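PDB 3OK8: BAR/IMD domain-containing adapter protein 2-like 2 from Mus musculus, which binds phosphoinositides through its I-BAR (IMD) domain, the part present here, and induces planar or gently curved membrane structures. Local coordinates for residues A[36-40]-A[98-103]; A[138-142]-A[156-160]. Where two conformers were deposited one is given. Residues are numbered along the deposited sequence.

Contact 1: residues A[36-40]-A[98-103]; sequences GNNYL and FHGDLL
Residues 36-40 of helix 5-66 and 98-103 of helix 71-147 run almost exactly antiparallel, the two short segments making 172° with their axes 11.2 Å apart. The register brings the CA of G36 to 6.9 Å from the CA of L103, and the CA of L40 to 7.5 Å from the CA of H99. The first piece is regular α-helix, L40 N bonding to G36 O at 3.1 Å. The second is widened by a π-type turn, in which L103 N reaches back five residues to F98 O at 3.0 Å. F98, a t rotamer, extends across the gap. Its ring edge points at the face of Y39, also t, in an offset edge-to-face pair with centroids 5.3 Å apart and planes at 75°; the closest approach is Y39 CD2 to F98 CE1 at 3.6 Å. This aromatic cluster belongs to the dimeric helical bundle of the I-BAR domain: Y53 of the second subunit meets F98 edge-to-face, A50 of that subunit packs on Y39, and L196 of helix 153-217 touches F98 within the same chain. L40, with chi1 m and chi2 t, places CD1 3.4 Å from L103 CD2 and CD2 4.2 Å from F98 CD1, while both methyls border H99, CD1 at 4.0 Å from H99 ND1 and CD2 at 4.0 Å from H99 CB. L103 is off-rotamer, with chi1 -94° and chi2 27°. It lies over G36, where its CD2 comes 3.6 Å from G36 O; a β-carbon on G36 would collide with L103 CD1.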
loop_
_atom_site.group_PDB
_atom_site.type_symbol
_atom_site.label_atom_id
_atom_site.label_comp_id
_atom_site.label_asym_id
_atom_site.label_seq_id
_atom_site.Cartn_x
_atom_site.Cartn_y
_atom_site.Cartn_z
ATOM N N GLY A 36 6.125 -12.575 7.231
ATOM C CA GLY A 36 6.726 -11.274 7.023
ATOM C C GLY A 36 7.400 -11.164 5.663
ATOM O O GLY A 36 7.306 -10.140 4.990
ATOM N N ASN A 37 8.084 -12.219 5.238
ATOM C CA ASN A 37 8.761 -12.159 3.950
ATOM C C ASN A 37 7.781 -12.115 2.763
ATOM O O ASN A 37 8.027 -11.420 1.768
ATOM C CB ASN A 37 9.792 -13.278 3.841
ATOM C CG ASN A 37 11.109 -12.901 4.494
ATOM O OD1 ASN A 37 11.489 -11.730 4.496
ATOM N ND2 ASN A 37 11.811 -13.883 5.049
ATOM N N ASN A 38 6.669 -12.837 2.903
ATOM C CA ASN A 38 5.543 -12.791 1.974
ATOM C C ASN A 38 4.983 -11.382 1.866
ATOM O O ASN A 38 4.659 -10.902 0.779
ATOM C CB ASN A 38 4.413 -13.693 2.468
ATOM C CG ASN A 38 4.672 -15.168 2.218
ATOM O OD1 ASN A 38 5.666 -15.561 1.596
ATOM N ND2 ASN A 38 3.761 -15.996 2.703
ATOM N N TYR A 39 4.846 -10.742 3.018
ATOM C CA TYR A 39 4.410 -9.353 3.108
ATOM C C TYR A 39 5.315 -8.414 2.281
ATOM O O TYR A 39 4.833 -7.572 1.519
ATOM C CB TYR A 39 4.426 -8.952 4.579
ATOM C CG TYR A 39 3.541 -7.792 4.968
ATOM C CD1 TYR A 39 2.997 -6.940 4.019
ATOM C CD2 TYR A 39 3.280 -7.531 6.305
ATOM C CE1 TYR A 39 2.194 -5.874 4.399
ATOM C CE2 TYR A 39 2.491 -6.470 6.691
ATOM C CZ TYR A 39 1.953 -5.640 5.741
ATOM O OH TYR A 39 1.161 -4.587 6.157
ATOM N N LEU A 40 6.628 -8.559 2.432
ATOM C CA LEU A 40 7.578 -7.744 1.679
ATOM C C LEU A 40 7.421 -7.965 0.184
ATOM O O LEU A 40 7.380 -7.010 -0.589
ATOM C CB LEU A 40 9.020 -8.077 2.062
ATOM C CG LEU A 40 9.545 -7.533 3.383
ATOM C CD1 LEU A 40 10.783 -8.318 3.811
ATOM C CD2 LEU A 40 9.847 -6.058 3.245
ATOM N N PHE A 98 10.911 -2.316 8.189
ATOM C CA PHE A 98 10.273 -3.613 8.370
ATOM C C PHE A 98 11.250 -4.750 8.091
ATOM O O PHE A 98 11.362 -5.684 8.876
ATOM C CB PHE A 98 9.065 -3.704 7.438
ATOM C CG PHE A 98 8.184 -4.895 7.680
ATOM C CD1 PHE A 98 7.493 -5.466 6.632
ATOM C CD2 PHE A 98 8.046 -5.441 8.951
ATOM C CE1 PHE A 98 6.669 -6.563 6.833
ATOM C CE2 PHE A 98 7.216 -6.538 9.168
ATOM C CZ PHE A 98 6.524 -7.102 8.104
ATOM N N HIS A 99 11.958 -4.656 6.973
ATOM C CA HIS A 99 12.935 -5.660 6.568
ATOM C C HIS A 99 14.164 -5.673 7.477
ATOM O O HIS A 99 14.403 -6.645 8.203
ATOM C CB HIS A 99 13.371 -5.416 5.113
ATOM C CG HIS A 99 14.593 -6.181 4.705
ATOM N ND1 HIS A 99 14.592 -7.549 4.523
ATOM C CD2 HIS A 99 15.856 -5.770 4.441
ATOM C CE1 HIS A 99 15.801 -7.947 4.166
ATOM N NE2 HIS A 99 16.586 -6.886 4.108
ATOM N N GLY A 100 14.938 -4.590 7.425
ATOM C CA GLY A 100 16.210 -4.488 8.122
ATOM C C GLY A 100 16.154 -4.521 9.651
ATOM O O GLY A 100 16.947 -5.223 10.285
ATOM N N ASP A 101 15.220 -3.767 10.234
ATOM C CA ASP A 101 15.119 -3.589 11.691
ATOM C C ASP A 101 14.345 -4.691 12.399
ATOM O O ASP A 101 14.501 -4.920 13.613
ATOM C CB ASP A 101 14.425 -2.260 12.007
ATOM C CG ASP A 101 15.381 -1.084 12.010
ATOM O OD1 ASP A 101 15.190 -0.170 11.188
ATOM O OD2 ASP A 101 16.314 -1.071 12.842
ATOM N N LEU A 102 13.478 -5.356 11.654
ATOM C CA LEU A 102 12.574 -6.296 12.279
ATOM C C LEU A 102 12.798 -7.713 11.755
ATOM O O LEU A 102 13.170 -8.604 12.518
ATOM C CB LEU A 102 11.139 -5.817 12.076
ATOM C CG LEU A 102 9.996 -6.413 12.886
ATOM C CD1 LEU A 102 8.866 -5.420 12.963
ATOM C CD2 LEU A 102 9.517 -7.708 12.285
ATOM N N LEU A 103 12.617 -7.903 10.448
ATOM C CA LEU A 103 12.678 -9.223 9.831
ATOM C C LEU A 103 14.068 -9.879 9.803
ATOM O O LEU A 103 14.170 -11.095 9.949
ATOM C CB LEU A 103 12.061 -9.179 8.427
ATOM C CG LEU A 103 10.582 -9.550 8.236
ATOM C CD1 LEU A 103 9.742 -9.313 9.471
ATOM C CD2 LEU A 103 9.976 -8.806 7.030
#

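Contact 2: residues A[138-142]-A[156-160]; sequences CMSEL and MKESV
Two antiparallel helical segments, 138-142 from helix 71-147 and 156-160 from helix 153-217, cross at -161° with their axes 9.3 Å apart. Both are regular α-helix, holding i to i+4 bonds from L142 N to C138 O (3.0 Å) and from V160 N to M156 O (3.2 Å). The register sets C138 CA 6.1 Å from V160 CA, and L142 CA 5.8 Å from M156 CA. No hydrogen bond links the segments; 347 Å² of surface is buried between them. The apolar side-chain contacts centre on C138, L142, M156 and V160, all with CA-to-CB bonds directed toward the opposing helix. V160 (chi1 t) places CG2 3.5 Å from C138 CB and 4.4 Å from L142 CB, while its CG1 lies 4.1 Å from M139 CG. M156, in a t,p,t conformation, reaches across so that CE is 3.7 Å from C138 CB; nearer its base, M156 CG packs 3.8 Å from L142 CB. L142, with chi1 t and chi2 p, brings CD1 to 4.2 Å from K157 CB, touching the aliphatic base of a lysine whose amino end leads away. Contacts from side chain to backbone supplement these. The carbonyl oxygen of C138 meets M156 CE at 3.2 Å and V160 CG2 at 3.5 Å, and M139 N is 3.8 Å from V160 CG2. This largely surface-lying contact, touched by no other chain of the dimer, is the apolar seam of an antiparallel helical hairpin near the distal end of the I-BAR three-helix bundle.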
loop_
_atom_site.group_PDB
_atom_site.type_symbol
_atom_site.label_atom_id
_atom_site.label_comp_id
_atom_site.label_asym_id
_atom_site.label_seq_id
_atom_site.Cartn_x
_atom_site.Cartn_y
_atom_site.Cartn_z
ATOM N N CYS A 138 18.543 -35.637 53.336
ATOM C CA CYS A 138 18.815 -35.094 54.654
ATOM C C CYS A 138 17.629 -35.355 55.571
ATOM O O CYS A 138 17.803 -35.600 56.760
ATOM C CB CYS A 138 19.110 -33.593 54.588
ATOM S SG CYS A 138 20.851 -33.158 54.321
ATOM N N MET A 139 16.424 -35.306 55.018
ATOM C CA MET A 139 15.242 -35.577 55.819
ATOM C C MET A 139 15.314 -36.982 56.384
ATOM O O MET A 139 14.973 -37.205 57.540
ATOM C CB MET A 139 13.970 -35.433 54.996
ATOM C CG MET A 139 13.696 -34.034 54.510
ATOM S SD MET A 139 12.238 -34.026 53.448
ATOM C CE MET A 139 10.938 -34.049 54.682
ATOM N N SER A 140 15.761 -37.926 55.561
ATOM C CA SER A 140 15.858 -39.322 55.977
ATOM C C SER A 140 16.918 -39.518 57.048
ATOM O O SER A 140 16.678 -40.198 58.041
ATOM C CB SER A 140 16.132 -40.228 54.779
ATOM O OG SER A 140 14.973 -40.329 53.972
ATOM N N GLU A 141 18.088 -38.927 56.846
ATOM C CA GLU A 141 19.096 -38.903 57.895
ATOM C C GLU A 141 18.466 -38.462 59.210
ATOM O O GLU A 141 18.571 -39.156 60.224
ATOM C CB GLU A 141 20.248 -37.974 57.519
ATOM C CG GLU A 141 21.568 -38.680 57.273
ATOM C CD GLU A 141 22.135 -39.309 58.540
ATOM O OE1 GLU A 141 21.610 -40.359 58.975
ATOM O OE2 GLU A 141 23.110 -38.755 59.099
ATOM N N LEU A 142 17.804 -37.307 59.183
ATOM C CA LEU A 142 17.095 -36.797 60.351
ATOM C C LEU A 142 15.993 -37.755 60.796
ATOM O O LEU A 142 15.806 -37.987 61.988
ATOM C CB LEU A 142 16.487 -35.428 60.055
ATOM C CG LEU A 142 15.392 -34.997 61.032
ATOM C CD1 LEU A 142 15.988 -34.647 62.390
ATOM C CD2 LEU A 142 14.596 -33.833 60.481
ATOM N N MET A 156 20.925 -31.629 62.767
ATOM C CA MET A 156 20.378 -32.193 61.546
ATOM C C MET A 156 18.981 -31.652 61.267
ATOM O O MET A 156 18.539 -31.653 60.124
ATOM C CB MET A 156 20.343 -33.721 61.619
ATOM C CG MET A 156 20.087 -34.389 60.271
ATOM S SD MET A 156 21.381 -33.973 59.093
ATOM C CE MET A 156 20.833 -34.844 57.634
ATOM N N LYS A 157 18.286 -31.197 62.307
ATOM C CA LYS A 157 16.958 -30.627 62.119
ATOM C C LYS A 157 17.061 -29.226 61.539
ATOM O O LYS A 157 16.192 -28.798 60.783
ATOM C CB LYS A 157 16.166 -30.580 63.423
ATOM C CG LYS A 157 14.665 -30.499 63.192
ATOM C CD LYS A 157 13.901 -30.032 64.419
ATOM C CE LYS A 157 13.819 -28.519 64.478
ATOM N NZ LYS A 157 12.721 -28.048 65.367
ATOM N N GLU A 158 18.119 -28.511 61.906
ATOM C CA GLU A 158 18.361 -27.164 61.400
ATOM C C GLU A 158 19.006 -27.184 60.015
ATOM O O GLU A 158 18.769 -26.302 59.198
ATOM C CB GLU A 158 19.215 -26.367 62.395
ATOM C CG GLU A 158 20.289 -25.492 61.765
ATOM C CD GLU A 158 21.622 -26.205 61.650
ATOM O OE1 GLU A 158 22.492 -25.732 60.890
ATOM O OE2 GLU A 158 21.801 -27.242 62.326
ATOM N N SER A 159 19.828 -28.198 59.766
ATOM C CA SER A 159 20.469 -28.388 58.468
ATOM C C SER A 159 19.406 -28.680 57.401
ATOM O O SER A 159 19.527 -28.272 56.238
ATOM C CB SER A 159 21.490 -29.532 58.555
ATOM O OG SER A 159 22.081 -29.822 57.301
ATOM N N VAL A 160 18.355 -29.380 57.815
ATOM C CA VAL A 160 17.236 -29.695 56.938
ATOM C C VAL A 160 16.317 -28.489 56.763
ATOM O O VAL A 160 15.858 -28.204 55.660
ATOM C CB VAL A 160 16.424 -30.892 57.472
ATOM C CG1 VAL A 160 15.023 -30.901 56.885
ATOM C CG2 VAL A 160 17.142 -32.193 57.159
#

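Overall arrangement
From the N terminus the chain runs along helix 5-66, turns, and comes back along helix 71-147, so that contact 1 closes the first hairpin, with 57 residues between its segments. Helix 71-147 then continues toward its far end, where a second turn leads into helix 153-217 and contact 2 closes a much tighter hairpin of 13 intervening residues. The two closures follow in series, neither nested nor crossed, and share helix 71-147 as their common member. The centres of contact 1 and contact 2 are about 58 Å apart. Their nearest atoms are about 47 Å apart. Contact 1 lies near the chain centre, alongside the second subunit; contact 2 ties helices together far out along the bundle.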